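Local coordinates for putative acetyltransferase (Nocardia farcinica, PDB 3D9W), which probably transfers acetyl groups from acetyl-CoA to the amino group of arylamines, at residues Pro146-Leu149 with Arg150-Asp154; Arg226-Asp230 with Arg231-Leu235; Ala253-Pro256 with Gly257-Pro260. One frame throughout, in Å; residues are numbered along the deposited sequence.

Contact 1: Pro146-Leu149 with Arg150-Asp154; sequences PYEL and RPQPD
An inverse gamma turn centred on Leu149 brings Glu148 and Arg150 together at the protein surface, where their side chains form a salt bridge. The turn is closed by a weak backbone bond from Arg150 N to Glu148 O (2.9 Å). Across it, Arg150 NE donates to Glu148 OE1 over 2.8 Å with an N-H...O angle of 144°. OE1 lies at the edge of the guanidinium, close to its plane, but the donor reaches it from above the carboxylate plane, and the two flat groups are turned 70° from each other. With CG anti to the backbone N (chi1 172°) and the chain then extended, Glu148 carries its carboxylate across the aliphatic part of Arg150 at a slant, CG to CG 3.7 Å. Gln152 adds a second layer: its CG lies over one guanidinium face, near the rim, while its NE2 gives a weak bond to Arg150 O (3.4 Å). Glu148 OE2 has a further, long and weak ionic partner in Arg131. The segment leaves the edge strand 147-148, which pairs with strand 132-135, and passes to Gln152, whose backbone bonds to Leu165 of strand 161-169; Leu149 and Pro151 touch Trp177 of strand 175-183.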
loop_
_atom_site.group_PDB
_atom_site.type_symbol
_atom_site.label_atom_id
_atom_site.label_comp_id
_atom_site.label_asym_id
_atom_site.label_seq_id
_atom_site.Cartn_x
_atom_site.Cartn_y
_atom_site.Cartn_z
ATOM N N PRO A 146 10.250 -7.024 -2.318
ATOM C CA PRO A 146 10.125 -7.300 -0.889
ATOM C C PRO A 146 11.466 -7.117 -0.186
ATOM O O PRO A 146 12.524 -7.277 -0.791
ATOM C CB PRO A 146 9.658 -8.746 -0.868
ATOM C CG PRO A 146 10.378 -9.329 -2.048
ATOM C CD PRO A 146 10.199 -8.267 -3.105
ATOM N N TYR A 147 11.424 -6.750 1.086
ATOM C CA TYR A 147 12.650 -6.597 1.843
ATOM C C TYR A 147 12.699 -7.678 2.913
ATOM O O TYR A 147 11.708 -7.946 3.587
ATOM C CB TYR A 147 12.755 -5.202 2.463
ATOM C CG TYR A 147 11.622 -4.780 3.365
ATOM C CD1 TYR A 147 10.483 -4.171 2.848
ATOM C CD2 TYR A 147 11.728 -4.916 4.748
ATOM C CE1 TYR A 147 9.484 -3.696 3.686
ATOM C CE2 TYR A 147 10.738 -4.449 5.594
ATOM C CZ TYR A 147 9.619 -3.837 5.060
ATOM O OH TYR A 147 8.650 -3.358 5.911
ATOM N N GLU A 148 13.857 -8.314 3.036
ATOM C CA GLU A 148 14.050 -9.389 3.998
ATOM C C GLU A 148 13.809 -8.932 5.432
ATOM O O GLU A 148 14.182 -7.817 5.811
ATOM C CB GLU A 148 15.461 -9.957 3.844
ATOM C CG GLU A 148 15.856 -10.961 4.909
ATOM C CD GLU A 148 16.996 -11.859 4.465
ATOM O OE1 GLU A 148 18.013 -11.330 3.955
ATOM O OE2 GLU A 148 16.875 -13.095 4.633
ATOM N N LEU A 149 13.185 -9.790 6.234
ATOM C CA LEU A 149 12.899 -9.440 7.621
ATOM C C LEU A 149 14.102 -9.649 8.541
ATOM O O LEU A 149 14.042 -10.483 9.439
ATOM C CB LEU A 149 11.718 -10.265 8.154
ATOM C CG LEU A 149 10.851 -9.703 9.293
ATOM C CD1 LEU A 149 10.796 -10.704 10.420
ATOM C CD2 LEU A 149 11.390 -8.363 9.788
ATOM N N ARG A 150 15.182 -8.898 8.326
ATOM C CA ARG A 150 16.373 -9.006 9.173
ATOM C C ARG A 150 17.051 -7.641 9.336
ATOM O O ARG A 150 16.908 -6.767 8.495
ATOM C CB ARG A 150 17.380 -9.990 8.582
ATOM C CG ARG A 150 18.117 -9.447 7.378
ATOM C CD ARG A 150 19.145 -10.434 6.873
ATOM N NE ARG A 150 19.748 -9.987 5.620
ATOM C CZ ARG A 150 20.660 -9.025 5.523
ATOM N NH1 ARG A 150 21.090 -8.399 6.610
ATOM N NH2 ARG A 150 21.136 -8.685 4.332
ATOM N N PRO A 151 17.812 -7.454 10.423
ATOM C CA PRO A 151 18.504 -6.191 10.681
ATOM C C PRO A 151 19.349 -5.728 9.499
ATOM O O PRO A 151 20.219 -6.461 9.023
ATOM C CB PRO A 151 19.360 -6.518 11.898
ATOM C CG PRO A 151 18.539 -7.516 12.626
ATOM C CD PRO A 151 18.057 -8.415 11.514
ATOM N N GLN A 152 19.085 -4.509 9.032
ATOM C CA GLN A 152 19.821 -3.931 7.912
ATOM C C GLN A 152 19.938 -2.428 8.142
ATOM O O GLN A 152 19.320 -1.623 7.451
ATOM C CB GLN A 152 19.097 -4.211 6.583
ATOM C CG GLN A 152 19.003 -5.697 6.220
ATOM C CD GLN A 152 18.208 -5.950 4.949
ATOM O OE1 GLN A 152 18.594 -5.521 3.857
ATOM N NE2 GLN A 152 17.086 -6.649 5.088
ATOM N N PRO A 153 20.741 -2.029 9.133
ATOM C CA PRO A 153 20.909 -0.606 9.426
ATOM C C PRO A 153 21.561 0.172 8.291
ATOM O O PRO A 153 21.322 1.368 8.127
ATOM C CB PRO A 153 21.759 -0.619 10.695
ATOM C CG PRO A 153 22.596 -1.842 10.518
ATOM C CD PRO A 153 21.600 -2.852 10.001
ATOM N N ASP A 154 22.370 -0.520 7.501
ATOM C CA ASP A 154 23.066 0.116 6.396
ATOM C C ASP A 154 22.204 0.299 5.147
ATOM O O ASP A 154 21.500 -0.622 4.700
ATOM C CB ASP A 154 24.323 -0.678 6.054
ATOM C CG ASP A 154 25.252 -0.831 7.245
ATOM O OD1 ASP A 154 25.564 0.197 7.886
ATOM O OD2 ASP A 154 25.675 -1.972 7.541
#

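Contact 2: Arg226-Asp230 with Arg231-Leu235; sequences RFHSD and RHHVL
Arg231 O receives the backbone N-H of His228 over 2.8 Å, in a bond that closes the turn of the hairpin formed by strands 223-227 and 232-236. Phe227 and His232 come next as a non-hydrogen-bonded pair, the edge of the phenyl ring directed at the imidazole face in an offset edge-to-face contact, planes 77° apart. One step farther from the turn, Arg226 and His233 form an antiparallel hydrogen-bonded pair, with His233 N to Arg226 O at 2.9 Å and Arg226 N to His233 O at 3.0 Å. Arg231 has CG between its backbone N and carbonyl carbon and an extended chain to NE, which lays the guanidinium flat on the His228 ring, 3.6 Å between centres and 26° between planes. Its NH1 makes a long salt bridge to Asp230 OD1 (3.5 Å). The Arg226 guanidinium, with His228 CE1 over one face, is bonded to Asp268 and to Thr47 O, and His232 NE2 bonds to Gln225 OE1. Arg231 NE donates to His233 NE2 over 3.0 Å (N-H...N 160°), though from well out of the ring plane; with ND1 bonded to Thr242 OG1, this acceptor role is consistent with a neutral His233, which the nearby arginine charge would probably favour.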
loop_
_atom_site.group_PDB
_atom_site.type_symbol
_atom_site.label_atom_id
_atom_site.label_comp_id
_atom_site.label_asym_id
_atom_site.label_seq_id
_atom_site.Cartn_x
_atom_site.Cartn_y
_atom_site.Cartn_z
ATOM N N ARG A 226 0.804 7.271 -7.040
ATOM C CA ARG A 226 0.962 6.408 -8.197
ATOM C C ARG A 226 2.443 6.113 -8.132
ATOM O O ARG A 226 3.258 7.031 -8.025
ATOM C CB ARG A 226 0.611 7.140 -9.492
ATOM C CG ARG A 226 0.638 6.241 -10.712
ATOM C CD ARG A 226 -0.384 5.136 -10.583
ATOM N NE ARG A 226 -0.478 4.357 -11.811
ATOM C CZ ARG A 226 0.275 3.301 -12.097
ATOM N NH1 ARG A 226 1.187 2.874 -11.236
ATOM N NH2 ARG A 226 0.131 2.684 -13.258
ATOM N N PHE A 227 2.806 4.840 -8.166
ATOM C CA PHE A 227 4.215 4.508 -8.054
ATOM C C PHE A 227 4.834 3.853 -9.280
ATOM O O PHE A 227 4.323 2.864 -9.808
ATOM C CB PHE A 227 4.435 3.629 -6.827
ATOM C CG PHE A 227 5.869 3.416 -6.496
ATOM C CD1 PHE A 227 6.692 4.499 -6.226
ATOM C CD2 PHE A 227 6.412 2.133 -6.478
ATOM C CE1 PHE A 227 8.036 4.313 -5.948
ATOM C CE2 PHE A 227 7.757 1.935 -6.201
ATOM C CZ PHE A 227 8.572 3.030 -5.936
ATOM N N HIS A 228 5.943 4.430 -9.727
ATOM C CA HIS A 228 6.671 3.921 -10.877
ATOM C C HIS A 228 8.072 3.505 -10.417
ATOM O O HIS A 228 8.503 3.871 -9.320
ATOM C CB HIS A 228 6.737 4.993 -11.972
ATOM C CG HIS A 228 5.393 5.378 -12.521
ATOM N ND1 HIS A 228 4.579 4.492 -13.194
ATOM C CD2 HIS A 228 4.719 6.554 -12.488
ATOM C CE1 HIS A 228 3.465 5.104 -13.553
ATOM N NE2 HIS A 228 3.525 6.357 -13.139
ATOM N N SER A 229 8.778 2.732 -11.239
ATOM C CA SER A 229 10.101 2.272 -10.846
ATOM C C SER A 229 11.072 3.432 -10.718
ATOM O O SER A 229 11.985 3.387 -9.907
ATOM C CB SER A 229 10.647 1.262 -11.857
ATOM O OG SER A 229 11.301 1.926 -12.919
ATOM N N ASP A 230 10.853 4.481 -11.501
ATOM C CA ASP A 230 11.739 5.632 -11.486
ATOM C C ASP A 230 11.162 6.923 -10.907
ATOM O O ASP A 230 11.873 7.916 -10.786
ATOM C CB ASP A 230 12.234 5.900 -12.908
ATOM C CG ASP A 230 11.114 6.323 -13.847
ATOM O OD1 ASP A 230 9.938 6.048 -13.531
ATOM O OD2 ASP A 230 11.408 6.921 -14.908
ATOM N N ARG A 231 9.883 6.923 -10.553
ATOM C CA ARG A 231 9.261 8.124 -10.005
ATOM C C ARG A 231 8.032 7.813 -9.152
ATOM O O ARG A 231 7.442 6.731 -9.249
ATOM C CB ARG A 231 8.881 9.080 -11.136
ATOM C CG ARG A 231 7.916 8.487 -12.139
ATOM C CD ARG A 231 7.550 9.494 -13.223
ATOM N NE ARG A 231 6.277 9.160 -13.869
ATOM C CZ ARG A 231 6.108 8.178 -14.754
ATOM N NH1 ARG A 231 7.142 7.422 -15.121
ATOM N NH2 ARG A 231 4.895 7.936 -15.254
ATOM N N HIS A 232 7.650 8.776 -8.318
ATOM C CA HIS A 232 6.520 8.620 -7.414
ATOM C C HIS A 232 5.660 9.875 -7.470
ATOM O O HIS A 232 6.133 10.970 -7.198
ATOM C CB HIS A 232 7.062 8.393 -5.998
ATOM C CG HIS A 232 6.011 8.280 -4.940
ATOM N ND1 HIS A 232 6.211 8.721 -3.649
ATOM C CD2 HIS A 232 4.769 7.741 -4.965
ATOM C CE1 HIS A 232 5.137 8.461 -2.925
ATOM N NE2 HIS A 232 4.247 7.866 -3.699
ATOM N N HIS A 233 4.400 9.713 -7.846
ATOM C CA HIS A 233 3.485 10.839 -7.915
ATOM C C HIS A 233 2.633 10.826 -6.662
ATOM O O HIS A 233 2.285 9.765 -6.162
ATOM C CB HIS A 233 2.548 10.730 -9.116
ATOM C CG HIS A 233 3.225 10.859 -10.446
ATOM N ND1 HIS A 233 3.879 12.005 -10.844
ATOM C CD2 HIS A 233 3.321 9.991 -11.481
ATOM C CE1 HIS A 233 4.350 11.838 -12.067
ATOM N NE2 HIS A 233 4.025 10.625 -12.475
ATOM N N VAL A 234 2.292 12.008 -6.163
ATOM C CA VAL A 234 1.449 12.126 -4.979
ATOM C C VAL A 234 0.525 13.336 -5.060
ATOM O O VAL A 234 0.956 14.438 -5.394
ATOM C CB VAL A 234 2.287 12.262 -3.679
ATOM C CG1 VAL A 234 1.367 12.504 -2.484
ATOM C CG2 VAL A 234 3.107 11.014 -3.455
ATOM N N LEU A 235 -0.753 13.112 -4.768
ATOM C CA LEU A 235 -1.726 14.199 -4.736
ATOM C C LEU A 235 -2.213 14.319 -3.295
ATOM O O LEU A 235 -2.881 13.425 -2.787
ATOM C CB LEU A 235 -2.919 13.934 -5.655
ATOM C CG LEU A 235 -3.941 15.073 -5.551
ATOM C CD1 LEU A 235 -3.289 16.403 -5.917
ATOM C CD2 LEU A 235 -5.106 14.802 -6.458
#

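Contact 3: Ala253-Pro256 with Gly257-Pro260; sequences ALTP and GELP
Thr255 and Glu258 bond reciprocally in the pattern of a capping box, where the chain passes from strand 249-253 into helix 259-265. The stronger half is the bond from Thr255 N to Glu258 OE1, 2.7 Å long, which uses the anti lone pair of that carboxylate oxygen. The returning half, Glu258 N to Thr255 OG1, is weak at 3.4 Å, and so is a bond from the threonine hydroxyl to OE1. Glu258 N is held more closely by Thr255 O (2.9 Å), and Leu259 N donates to Pro256 O over 3.0 Å, both donors standing above the carbonyl planes they approach. With chi1 near 72°, Thr255 OG1 sits between its own backbone N and carbonyl carbon, which places it against Glu258 CG while CG2 lies by OE1. The Glu258 chain, extended beyond CG, reaches back to the Thr255 backbone; its other oxygen, OE2, has a long, weak ion pair with Arg252. Leu254 CD2 packs against the carboxylate, 3.3 Å from OE1. Farther out, Leu254 and Leu259 both touch Leu235 of strand 232-236, and Leu259 also meets Leu238 and Trp284, so the buried side of the junction rests on the four-stranded sheet and the C-terminal part of the chain. Pro260, which has no N-H to give, instead sets its CD 3.6 Å from Pro256 O.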
loop_
_atom_site.group_PDB
_atom_site.type_symbol
_atom_site.label_atom_id
_atom_site.label_comp_id
_atom_site.label_asym_id
_atom_site.label_seq_id
_atom_site.Cartn_x
_atom_site.Cartn_y
_atom_site.Cartn_z
ATOM N N ALA A 253 0.888 23.536 -7.568
ATOM C CA ALA A 253 -0.271 23.937 -6.791
ATOM C C ALA A 253 -1.432 23.914 -7.781
ATOM O O ALA A 253 -1.526 24.761 -8.674
ATOM C CB ALA A 253 -0.072 25.320 -6.234
ATOM N N LEU A 254 -2.303 22.923 -7.621
ATOM C CA LEU A 254 -3.443 22.740 -8.505
ATOM C C LEU A 254 -4.727 23.463 -8.110
ATOM O O LEU A 254 -4.913 23.889 -6.959
ATOM C CB LEU A 254 -3.736 21.251 -8.642
ATOM C CG LEU A 254 -2.580 20.432 -9.215
ATOM C CD1 LEU A 254 -2.907 18.946 -9.138
ATOM C CD2 LEU A 254 -2.325 20.849 -10.657
ATOM N N THR A 255 -5.603 23.597 -9.101
ATOM C CA THR A 255 -6.902 24.221 -8.930
ATOM C C THR A 255 -7.891 23.070 -9.046
ATOM O O THR A 255 -7.582 22.042 -9.663
ATOM C CB THR A 255 -7.193 25.247 -10.036
ATOM O OG1 THR A 255 -7.451 24.574 -11.272
ATOM C CG2 THR A 255 -6.012 26.159 -10.222
ATOM N N PRO A 256 -9.088 23.214 -8.446
ATOM C CA PRO A 256 -10.088 22.148 -8.511
ATOM C C PRO A 256 -10.354 21.680 -9.931
ATOM O O PRO A 256 -10.416 20.483 -10.189
ATOM C CB PRO A 256 -11.306 22.791 -7.867
ATOM C CG PRO A 256 -10.689 23.686 -6.841
ATOM C CD PRO A 256 -9.575 24.330 -7.615
ATOM N N GLY A 257 -10.505 22.626 -10.852
ATOM C CA GLY A 257 -10.768 22.276 -12.234
ATOM C C GLY A 257 -9.695 21.412 -12.867
ATOM O O GLY A 257 -9.957 20.696 -13.825
ATOM N N GLU A 258 -8.483 21.477 -12.325
ATOM C CA GLU A 258 -7.354 20.714 -12.840
ATOM C C GLU A 258 -7.333 19.266 -12.361
ATOM O O GLU A 258 -6.673 18.416 -12.959
ATOM C CB GLU A 258 -6.035 21.376 -12.424
ATOM C CG GLU A 258 -5.747 22.739 -13.014
ATOM C CD GLU A 258 -4.384 23.270 -12.580
ATOM O OE1 GLU A 258 -4.191 23.484 -11.358
ATOM O OE2 GLU A 258 -3.502 23.464 -13.458
ATOM N N LEU A 259 -8.060 18.988 -11.285
ATOM C CA LEU A 259 -8.084 17.650 -10.715
ATOM C C LEU A 259 -8.443 16.494 -11.644
ATOM O O LEU A 259 -7.686 15.531 -11.741
ATOM C CB LEU A 259 -8.978 17.629 -9.480
ATOM C CG LEU A 259 -8.399 18.372 -8.274
ATOM C CD1 LEU A 259 -9.425 18.410 -7.170
ATOM C CD2 LEU A 259 -7.124 17.690 -7.799
ATOM N N PRO A 260 -9.594 16.569 -12.346
ATOM C CA PRO A 260 -10.000 15.488 -13.256
ATOM C C PRO A 260 -8.909 14.956 -14.175
ATOM O O PRO A 260 -8.672 13.752 -14.235
ATOM C CB PRO A 260 -11.150 16.117 -14.033
ATOM C CG PRO A 260 -11.790 16.952 -13.009
ATOM C CD PRO A 260 -10.607 17.641 -12.355
#

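The three contacts lie in series along the chain. The centres of contacts 2 and 3 are about 18 Å apart, and Leu235 bridges them, with its CD2 3.8 Å from Leu259 CD2 and its CD1 4.1 Å from Leu254 CD1. Both are built on the four-stranded sheet, at the turn between its first two strands and at the exit from its last. Contact 1 lies on the larger sheet, its centre about 23 Å from that of contact 2 and about 39 Å from that of contact 3, across the molecule from the latter. The nucleophilic cysteine of the family's Cys-His-Asp triad lies in none of these segments, and nothing marks their histidines or aspartates as its partners.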